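Local coordinates for protein acyl-coenzyme A oxidase 3 (Yarrowia lipolytica, PDB 5YS9) that oxidises acyl-CoA substrates of different chain lengths to trans-2-enoyl-CoA with FAD, passing the electrons to oxygen to give hydrogen peroxide in peroxisomal beta-oxidation, at residues Ser372-Asp377 / Tyr567-Ala572; Phe361-Lys366 / Ala631-Ala636. All coordinates share one frame; numbering follows the deposited sequence.

Contact 1: residues Ser372-Asp377 / Tyr567-Ala572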
loop_
_atom_site.group_PDB
_atom_site.type_symbol
_atom_site.label_atom_id
_atom_site.label_comp_id
_atom_site.label_asym_id
_atom_site.label_seq_id
_atom_site.Cartn_x
_atom_site.Cartn_y
_atom_site.Cartn_z
ATOM N N SER A 372 -14.067 -14.537 -18.777
ATOM C CA SER A 372 -15.245 -14.659 -17.917
ATOM C C SER A 372 -16.516 -14.163 -18.573
ATOM O O SER A 372 -17.585 -14.775 -18.402
ATOM C CB SER A 372 -15.051 -13.919 -16.612
ATOM O OG SER A 372 -14.137 -14.606 -15.814
ATOM N N GLN A 373 -16.415 -13.033 -19.275
ATOM C CA GLN A 373 -17.569 -12.450 -19.974
ATOM C C GLN A 373 -18.008 -13.354 -21.141
ATOM O O GLN A 373 -19.203 -13.513 -21.383
ATOM C CB GLN A 373 -17.279 -11.015 -20.449
ATOM C CG GLN A 373 -18.432 -10.284 -21.154
ATOM C CD GLN A 373 -19.701 -10.064 -20.296
ATOM O OE1 GLN A 373 -19.646 -9.776 -19.085
ATOM N NE2 GLN A 373 -20.861 -10.175 -20.946
ATOM N N ILE A 374 -17.037 -13.934 -21.834
ATOM C CA ILE A 374 -17.279 -14.850 -22.941
ATOM C C ILE A 374 -17.860 -16.174 -22.422
ATOM O O ILE A 374 -18.886 -16.597 -22.916
ATOM C CB ILE A 374 -15.999 -15.111 -23.774
ATOM C CG1 ILE A 374 -15.481 -13.812 -24.441
ATOM C CG2 ILE A 374 -16.249 -16.178 -24.837
ATOM C CD1 ILE A 374 -13.984 -13.835 -24.719
ATOM N N GLN A 375 -17.257 -16.797 -21.406
ATOM C CA GLN A 375 -17.846 -18.033 -20.854
ATOM C C GLN A 375 -19.274 -17.779 -20.351
ATOM O O GLN A 375 -20.191 -18.539 -20.680
ATOM C CB GLN A 375 -16.973 -18.697 -19.793
ATOM C CG GLN A 375 -16.023 -19.717 -20.397
ATOM C CD GLN A 375 -14.903 -20.121 -19.453
ATOM O OE1 GLN A 375 -15.108 -20.261 -18.241
ATOM N NE2 GLN A 375 -13.707 -20.299 -19.998
ATOM N N TYR A 376 -19.475 -16.683 -19.624
ATOM C CA TYR A 376 -20.820 -16.286 -19.255
ATOM C C TYR A 376 -21.774 -16.132 -20.468
ATOM O O TYR A 376 -22.899 -16.594 -20.398
ATOM C CB TYR A 376 -20.809 -15.021 -18.397
ATOM C CG TYR A 376 -22.198 -14.487 -18.120
ATOM C CD1 TYR A 376 -22.983 -15.012 -17.092
ATOM C CD2 TYR A 376 -22.752 -13.489 -18.925
ATOM C CE1 TYR A 376 -24.269 -14.531 -16.861
ATOM C CE2 TYR A 376 -24.034 -13.005 -18.711
ATOM C CZ TYR A 376 -24.789 -13.520 -17.680
ATOM O OH TYR A 376 -26.064 -13.035 -17.477
ATOM N N ASP A 377 -21.348 -15.497 -21.563
ATOM C CA ASP A 377 -22.240 -15.303 -22.733
ATOM C C ASP A 377 -22.623 -16.626 -23.424
ATOM O O ASP A 377 -23.794 -16.833 -23.721
ATOM C CB ASP A 377 -21.678 -14.283 -23.751
ATOM C CG ASP A 377 -21.630 -12.853 -23.187
ATOM O OD1 ASP A 377 -22.284 -12.553 -22.171
ATOM O OD2 ASP A 377 -20.916 -12.016 -23.738
ATOM N N TYR A 567 -3.474 -18.074 -21.640
ATOM C CA TYR A 567 -3.168 -19.011 -22.753
ATOM C C TYR A 567 -4.353 -19.276 -23.697
ATOM O O TYR A 567 -4.205 -19.188 -24.926
ATOM C CB TYR A 567 -2.598 -20.311 -22.187
ATOM C CG TYR A 567 -1.189 -20.167 -21.622
ATOM C CD1 TYR A 567 -0.162 -19.608 -22.381
ATOM C CD2 TYR A 567 -0.865 -20.610 -20.323
ATOM C CE1 TYR A 567 1.135 -19.493 -21.878
ATOM C CE2 TYR A 567 0.441 -20.503 -19.812
ATOM C CZ TYR A 567 1.426 -19.937 -20.597
ATOM O OH TYR A 567 2.715 -19.843 -20.140
ATOM N N GLU A 568 -5.531 -19.516 -23.109
ATOM C CA GLU A 568 -6.770 -19.768 -23.876
ATOM C C GLU A 568 -7.113 -18.629 -24.800
ATOM O O GLU A 568 -7.570 -18.855 -25.916
ATOM C CB GLU A 568 -7.990 -20.079 -22.962
ATOM C CG GLU A 568 -8.465 -21.544 -22.965
ATOM C CD GLU A 568 -8.683 -22.168 -21.569
ATOM O OE1 GLU A 568 -7.892 -23.088 -21.220
ATOM O OE2 GLU A 568 -9.633 -21.768 -20.828
ATOM N N ARG A 569 -6.921 -17.400 -24.339
ATOM C CA ARG A 569 -7.292 -16.210 -25.126
ATOM C C ARG A 569 -6.268 -15.958 -26.230
ATOM O O ARG A 569 -6.628 -15.467 -27.291
ATOM C CB ARG A 569 -7.441 -14.941 -24.241
ATOM C CG ARG A 569 -8.596 -14.923 -23.222
ATOM C CD ARG A 569 -10.018 -14.911 -23.800
ATOM N NE ARG A 569 -10.175 -14.035 -24.963
ATOM C CZ ARG A 569 -10.738 -14.368 -26.131
ATOM N NH1 ARG A 569 -11.272 -15.569 -26.350
ATOM N NH2 ARG A 569 -10.784 -13.462 -27.097
ATOM N N ILE A 570 -5.004 -16.295 -25.973
ATOM C CA ILE A 570 -3.935 -16.218 -26.991
ATOM C C ILE A 570 -4.225 -17.207 -28.122
ATOM O O ILE A 570 -4.242 -16.821 -29.288
ATOM C CB ILE A 570 -2.525 -16.482 -26.388
ATOM C CG1 ILE A 570 -2.124 -15.340 -25.434
ATOM C CG2 ILE A 570 -1.487 -16.611 -27.496
ATOM C CD1 ILE A 570 -0.973 -15.638 -24.473
ATOM N N ASN A 571 -4.431 -18.472 -27.752
ATOM C CA ASN A 571 -4.771 -19.517 -28.696
ATOM C C ASN A 571 -6.020 -19.106 -29.464
ATOM O O ASN A 571 -6.026 -19.166 -30.667
ATOM C CB ASN A 571 -5.002 -20.853 -27.989
ATOM C CG ASN A 571 -5.261 -22.000 -28.974
ATOM O OD1 ASN A 571 -6.343 -22.632 -28.975
ATOM N ND2 ASN A 571 -4.270 -22.277 -29.833
ATOM N N ALA A 572 -7.047 -18.619 -28.782
ATOM C CA ALA A 572 -8.318 -18.310 -29.447
ATOM C C ALA A 572 -8.318 -17.075 -30.338
ATOM O O ALA A 572 -8.988 -17.091 -31.348
ATOM C CB ALA A 572 -9.438 -18.172 -28.422
#
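Glu568, which faces Gln375 across this contact, has its backbone O bonded at 2.9 Å by the N of Ala572, one rung of the backbone ladder of helix 547-573. Between the two helices the meeting is chiefly a van der Waals contact of a methyl on a guanidinium. The delta methyl of Ile374 sits over the centre of one face of the Arg569 guanidinium, with Ile374 CD1 3.6 Å from Arg569 CZ, so the group offers its flat surface rather than an N-H. Bends at chi2 (-66°) and chi3 (-41°) turn the guanidinium toward Ile374, although the CA-CB bond of Arg569 does not point there. The two side chains reach toward each other and span backbones whose nearest CA atoms, those of Ile374 and Arg569, are 10.3 Å apart. With an alanine in place of Arg569 that guanidinium is gone, which would probably leave Ile374 CD1 without its partner and a gap between the helices. Gln375 and Glu568 are only loosely near, with Gln375 NE2 4.4 Å from Glu568 OE2. At the surface of the oxidase's helical part, the contact joins helix 349-385, which touches helices 391-428 and 300-330, to helix 547-573, which touches helices 579-596 and 507-534.

Contact 2: residues Phe361-Lys366 / Ala631-Ala636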
loop_
_atom_site.group_PDB
_atom_site.type_symbol
_atom_site.label_atom_id
_atom_site.label_comp_id
_atom_site.label_asym_id
_atom_site.label_seq_id
_atom_site.Cartn_x
_atom_site.Cartn_y
_atom_site.Cartn_z
ATOM N N PHE A 361 1.199 -9.484 -15.661
ATOM C CA PHE A 361 0.042 -9.641 -14.811
ATOM C C PHE A 361 -1.103 -8.760 -15.268
ATOM O O PHE A 361 -2.240 -9.169 -15.232
ATOM C CB PHE A 361 0.418 -9.279 -13.382
ATOM C CG PHE A 361 -0.283 -10.085 -12.343
ATOM C CD1 PHE A 361 -1.630 -10.315 -12.420
ATOM C CD2 PHE A 361 0.413 -10.594 -11.278
ATOM C CE1 PHE A 361 -2.269 -11.045 -11.462
ATOM C CE2 PHE A 361 -0.217 -11.320 -10.310
ATOM C CZ PHE A 361 -1.557 -11.553 -10.406
ATOM N N THR A 362 -0.809 -7.534 -15.662
ATOM C CA THR A 362 -1.864 -6.641 -16.110
ATOM C C THR A 362 -2.558 -7.110 -17.380
ATOM O O THR A 362 -3.755 -7.040 -17.465
ATOM C CB THR A 362 -1.500 -5.131 -16.059
ATOM O OG1 THR A 362 -1.885 -4.479 -17.265
ATOM C CG2 THR A 362 -0.049 -4.918 -15.787
ATOM N N TYR A 363 -1.808 -7.643 -18.329
ATOM C CA TYR A 363 -2.395 -8.209 -19.535
ATOM C C TYR A 363 -3.288 -9.372 -19.160
ATOM O O TYR A 363 -4.359 -9.541 -19.712
ATOM C CB TYR A 363 -1.309 -8.739 -20.461
ATOM C CG TYR A 363 -0.800 -7.782 -21.506
ATOM C CD1 TYR A 363 -0.203 -6.586 -21.148
ATOM C CD2 TYR A 363 -0.888 -8.086 -22.851
ATOM C CE1 TYR A 363 0.271 -5.717 -22.100
ATOM C CE2 TYR A 363 -0.411 -7.222 -23.803
ATOM C CZ TYR A 363 0.166 -6.041 -23.422
ATOM O OH TYR A 363 0.639 -5.183 -24.371
ATOM N N ALA A 364 -2.814 -10.175 -18.219
ATOM C CA ALA A 364 -3.510 -11.348 -17.728
ATOM C C ALA A 364 -4.829 -11.006 -17.060
ATOM O O ALA A 364 -5.807 -11.721 -17.198
ATOM C CB ALA A 364 -2.625 -12.122 -16.776
ATOM N N MET A 365 -4.843 -9.922 -16.308
ATOM C CA MET A 365 -6.071 -9.451 -15.718
ATOM C C MET A 365 -7.102 -9.229 -16.817
ATOM O O MET A 365 -8.203 -9.749 -16.737
ATOM C CB MET A 365 -5.869 -8.178 -14.934
ATOM C CG MET A 365 -5.308 -8.363 -13.530
ATOM S SD MET A 365 -4.605 -6.796 -12.981
ATOM C CE MET A 365 -4.454 -7.253 -11.309
ATOM N N LYS A 366 -6.756 -8.492 -17.857
ATOM C CA LYS A 366 -7.730 -8.293 -18.938
ATOM C C LYS A 366 -8.240 -9.638 -19.574
ATOM O O LYS A 366 -9.432 -9.809 -19.787
ATOM C CB LYS A 366 -7.169 -7.314 -19.998
ATOM C CG LYS A 366 -8.170 -6.734 -20.988
ATOM C CD LYS A 366 -9.388 -6.064 -20.308
ATOM C CE LYS A 366 -10.229 -5.234 -21.295
ATOM N NZ LYS A 366 -10.542 -6.056 -22.512
ATOM N N ALA A 631 8.549 -1.248 -24.998
ATOM C CA ALA A 631 7.852 -0.108 -25.544
ATOM C C ALA A 631 6.618 -0.516 -26.323
ATOM O O ALA A 631 5.635 0.178 -26.300
ATOM C CB ALA A 631 8.778 0.714 -26.404
ATOM N N GLY A 632 6.694 -1.613 -27.063
ATOM C CA GLY A 632 5.527 -2.128 -27.747
ATOM C C GLY A 632 4.399 -2.610 -26.858
ATOM O O GLY A 632 3.256 -2.266 -27.067
ATOM N N TYR A 633 4.727 -3.371 -25.829
ATOM C CA TYR A 633 3.710 -3.840 -24.906
ATOM C C TYR A 633 2.958 -2.671 -24.218
ATOM O O TYR A 633 1.741 -2.745 -24.028
ATOM C CB TYR A 633 4.347 -4.701 -23.836
ATOM C CG TYR A 633 4.904 -6.041 -24.275
ATOM C CD1 TYR A 633 4.077 -7.008 -24.825
ATOM C CD2 TYR A 633 6.238 -6.373 -24.045
ATOM C CE1 TYR A 633 4.561 -8.267 -25.176
ATOM C CE2 TYR A 633 6.722 -7.615 -24.379
ATOM C CZ TYR A 633 5.868 -8.554 -24.958
ATOM O OH TYR A 633 6.329 -9.783 -25.291
ATOM N N THR A 634 3.691 -1.613 -23.846
ATOM C CA THR A 634 3.127 -0.472 -23.087
ATOM C C THR A 634 2.415 0.520 -23.993
ATOM O O THR A 634 1.346 1.029 -23.630
ATOM C CB THR A 634 4.192 0.250 -22.278
ATOM O OG1 THR A 634 5.316 0.488 -23.117
ATOM C CG2 THR A 634 4.637 -0.600 -21.162
ATOM N N ASP A 635 2.985 0.772 -25.173
ATOM C CA ASP A 635 2.306 1.614 -26.176
ATOM C C ASP A 635 1.053 0.965 -26.672
ATOM O O ASP A 635 0.161 1.707 -27.089
ATOM C CB ASP A 635 3.177 1.934 -27.393
ATOM C CG ASP A 635 4.250 2.979 -27.103
ATOM O OD1 ASP A 635 4.201 3.711 -26.070
ATOM O OD2 ASP A 635 5.159 3.066 -27.939
ATOM N N ALA A 636 0.980 -0.385 -26.622
ATOM C CA ALA A 636 -0.251 -1.114 -26.995
ATOM C C ALA A 636 -1.532 -0.739 -26.219
ATOM O O ALA A 636 -2.663 -0.886 -26.777
ATOM C CB ALA A 636 -0.042 -2.612 -26.940
#
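Tyr363 and Tyr633 share the one hydrogen bond of this contact, a side chain reaching a backbone carbonyl. Tyr363 OH donates to Tyr633 O at 2.7 Å, landing on a lone pair in the carbonyl plane with a C=O...donor angle of 116°. The acceptor in turn lies at the edge of the Tyr363 ring, in the ring plane, so the phenol meets the backbone of helix 630-635 hydroxyl first. The CA-CB bond of Tyr363 already points across the interface. Tyr633 holds its CG anti to its own carbonyl carbon (chi1 -68°), which keeps its ring clear of the oxygen that Tyr363 uses.

Van der Waals contacts pack beside the buried hydroxyl. The Tyr633 CB is 3.8 Å from Tyr363 OH and the methyl of Ala636, CB, is 3.7 Å from the same oxygen. Tyr363 OH also stands in the plane of the Tyr633 ring, at its edge, while Tyr363 CZ and Tyr633 CD1 form an apolar pair at 4.3 Å; the two rings therefore meet without stacking. The ring of Tyr363 also touches that of Phe637, their planes inclined at about 55°.

Polar links to other elements fix segment 631-636 further. Tyr633 OH is hydrogen-bonded to Tyr581 O, which anchors the far end of that ring, and Asp635 forms salt bridges with both Arg326 and Arg31.

Tyr363 thus carries helix 349-385 onto helix 630-635 through the interior: helix 38-46, from the N-terminal part of the chain, supplies Met41 against Tyr363, Tyr633 and Ala636, helix 579-596 places Leu585 against both tyrosines, and Phe566 of helix 547-573 packs on Tyr363.

Both contacts tie helix 349-385, in the C-alpha1 region, to helices of the C-terminal acyl-CoA oxidase region, but at different depths. Contact 2 is buried among several helices, and there a tyrosine hydroxyl makes a directed hydrogen bond to a backbone carbonyl. Contact 1 lies at the surface, where a methyl against the face of a charged group takes the place of such a bond. The centres of contact 1 and contact 2 are about 17 Å apart, and the nearest atoms of contact 1 and contact 2 about 6 Å, so they do not touch. Helix 547-573 belongs to both settings: it is a partner in contact 1 and, at Phe566, just before segment 567-572, lines the surroundings of contact 2.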